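PDB 4MKQ: monalysin from Pseudomonas entomophila, which punches beta-barrel pores in host membranes as a secreted toxin, damaging the Drosophila intestine and contributing to bacterial virulence. Local coordinates for residues 18-23 / 74-79. Sequence-based numbering, arbitrary orientation.
Sequences GYLLDY and YQVVLV
Val76 places CG2 between Leu20 CD1 and Leu21 CG, and this methyl meets both leucines. It lies 3.7 Å from Leu21 CG, with Leu21 CD1 and CD2 also in van der Waals range. Leu20 reaches the same methyl with CD1 at 3.9 Å, and that CD1 also meets Val76 CG1 at 4.0 Å. The Leu20 side chain crosses that of Val76 at about a right angle, whereas Leu21 approaches it more obliquely. A second patch lies farther back along the strand, where Leu21 CD2 rests 3.8 Å from Tyr74 O and 4.3 Å from Gln75 CA.

Both leucines have CG beside the backbone N; in Leu21 (chi1 -55°) this sets CG against Val76 CG2, although CB itself does not point at the strand. The chain leaves the helix at Leu21, the centre of an inverse gamma turn closed by a 2.9 Å hydrogen bond from Asp22 N to Leu20 O. Leu21 also packs on Val121 of the adjacent strand 106-124. Tyr74 directs its hydroxyl elsewhere, to a hydrogen bond with Val129 O, and its ring meets that of Tyr61.

The buried, predominantly apolar contact thus packs the C-terminal end of helix 13-20 on strand 71-84, which, in this construct lacking the membrane-spanning segment, runs between strands 46-65 and 106-124 in the long, mainly antiparallel sheet of the aerolysin-like fold.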
loop_
_atom_site.group_PDB
_atom_site.type_symbol
_atom_site.label_atom_id
_atom_site.label_comp_id
_atom_site.label_asym_id
_atom_site.label_seq_id
_atom_site.Cartn_x
_atom_site.Cartn_y
_atom_site.Cartn_z
ATOM N N GLY A 18 7.286 19.463 7.355
ATOM C CA GLY A 18 8.515 20.237 7.194
ATOM C C GLY A 18 9.422 20.214 8.407
ATOM O O GLY A 18 10.643 20.093 8.266
ATOM N N TYR A 19 8.826 20.302 9.610
ATOM C CA TYR A 19 9.558 20.277 10.871
ATOM C C TYR A 19 10.077 18.873 11.208
ATOM O O TYR A 19 11.249 18.729 11.562
ATOM C CB TYR A 19 8.703 20.853 12.026
ATOM C CG TYR A 19 9.337 20.688 13.392
ATOM C CD1 TYR A 19 10.414 21.476 13.783
ATOM C CD2 TYR A 19 8.881 19.717 14.280
ATOM C CE1 TYR A 19 11.027 21.300 15.024
ATOM C CE2 TYR A 19 9.489 19.526 15.519
ATOM C CZ TYR A 19 10.566 20.318 15.885
ATOM O OH TYR A 19 11.169 20.145 17.106
ATOM N N LEU A 20 9.200 17.853 11.129
ATOM C CA LEU A 20 9.519 16.468 11.478
ATOM C C LEU A 20 10.394 15.751 10.462
ATOM O O LEU A 20 11.444 15.224 10.838
ATOM C CB LEU A 20 8.242 15.649 11.764
ATOM C CG LEU A 20 7.367 16.094 12.942
ATOM C CD1 LEU A 20 6.108 15.276 13.013
ATOM C CD2 LEU A 20 8.112 16.005 14.260
ATOM N N LEU A 21 9.951 15.703 9.187
ATOM C CA LEU A 21 10.663 15.024 8.099
ATOM C C LEU A 21 11.817 15.875 7.564
ATOM O O LEU A 21 11.879 16.187 6.371
ATOM C CB LEU A 21 9.707 14.586 6.968
ATOM C CG LEU A 21 8.515 13.707 7.350
ATOM C CD1 LEU A 21 7.421 13.815 6.318
ATOM C CD2 LEU A 21 8.916 12.257 7.535
ATOM N N ASP A 22 12.722 16.257 8.470
ATOM C CA ASP A 22 13.922 17.035 8.181
ATOM C C ASP A 22 15.052 16.017 8.047
ATOM O O ASP A 22 15.350 15.314 9.011
ATOM C CB ASP A 22 14.203 18.028 9.338
ATOM C CG ASP A 22 15.271 19.082 9.072
ATOM O OD1 ASP A 22 16.225 18.791 8.315
ATOM O OD2 ASP A 22 15.163 20.191 9.637
ATOM N N TYR A 23 15.649 15.900 6.844
ATOM C CA TYR A 23 16.731 14.937 6.607
ATOM C C TYR A 23 18.007 15.238 7.406
ATOM O O TYR A 23 18.682 14.299 7.832
ATOM C CB TYR A 23 17.036 14.782 5.103
ATOM C CG TYR A 23 17.821 15.922 4.489
ATOM C CD1 TYR A 23 17.173 17.016 3.923
ATOM C CD2 TYR A 23 19.213 15.882 4.424
ATOM C CE1 TYR A 23 17.893 18.063 3.349
ATOM C CE2 TYR A 23 19.942 16.930 3.875
ATOM C CZ TYR A 23 19.278 18.016 3.331
ATOM O OH TYR A 23 20.004 19.033 2.767
ATOM N N TYR A 74 11.793 7.338 7.735
ATOM C CA TYR A 74 10.813 7.827 8.705
ATOM C C TYR A 74 9.504 8.217 8.039
ATOM O O TYR A 74 9.490 8.581 6.866
ATOM C CB TYR A 74 11.364 9.033 9.477
ATOM C CG TYR A 74 12.478 8.700 10.440
ATOM C CD1 TYR A 74 12.204 8.152 11.688
ATOM C CD2 TYR A 74 13.802 8.999 10.134
ATOM C CE1 TYR A 74 13.222 7.895 12.603
ATOM C CE2 TYR A 74 14.830 8.737 11.037
ATOM C CZ TYR A 74 14.536 8.175 12.268
ATOM O OH TYR A 74 15.545 7.895 13.154
ATOM N N GLN A 75 8.416 8.173 8.816
ATOM C CA GLN A 75 7.038 8.503 8.436
ATOM C C GLN A 75 6.452 9.361 9.554
ATOM O O GLN A 75 6.948 9.296 10.680
ATOM C CB GLN A 75 6.225 7.203 8.377
ATOM C CG GLN A 75 5.369 7.016 7.141
ATOM C CD GLN A 75 4.998 5.564 6.936
ATOM O OE1 GLN A 75 5.036 4.735 7.860
ATOM N NE2 GLN A 75 4.610 5.228 5.715
ATOM N N VAL A 76 5.371 10.108 9.276
ATOM C CA VAL A 76 4.698 10.922 10.293
ATOM C C VAL A 76 3.407 10.243 10.746
ATOM O O VAL A 76 2.578 9.869 9.915
ATOM C CB VAL A 76 4.463 12.397 9.842
ATOM C CG1 VAL A 76 3.513 13.141 10.784
ATOM C CG2 VAL A 76 5.779 13.150 9.728
ATOM N N VAL A 77 3.244 10.094 12.065
ATOM C CA VAL A 77 2.019 9.572 12.666
ATOM C C VAL A 77 1.293 10.787 13.249
ATOM O O VAL A 77 1.843 11.474 14.111
ATOM C CB VAL A 77 2.256 8.471 13.726
ATOM C CG1 VAL A 77 0.934 7.921 14.240
ATOM C CG2 VAL A 77 3.103 7.344 13.168
ATOM N N LEU A 78 0.098 11.084 12.727
ATOM C CA LEU A 78 -0.720 12.200 13.183
ATOM C C LEU A 78 -1.685 11.713 14.256
ATOM O O LEU A 78 -2.475 10.798 14.021
ATOM C CB LEU A 78 -1.447 12.863 11.998
ATOM C CG LEU A 78 -2.159 14.209 12.240
ATOM C CD1 LEU A 78 -1.227 15.254 12.859
ATOM C CD2 LEU A 78 -2.722 14.751 10.944
ATOM N N VAL A 79 -1.564 12.290 15.456
ATOM C CA VAL A 79 -2.360 11.931 16.629
ATOM C C VAL A 79 -3.549 12.879 16.779
ATOM O O VAL A 79 -3.377 14.102 16.841
ATOM C CB VAL A 79 -1.496 11.849 17.920
ATOM C CG1 VAL A 79 -2.297 11.303 19.096
ATOM C CG2 VAL A 79 -0.244 11.008 17.695
#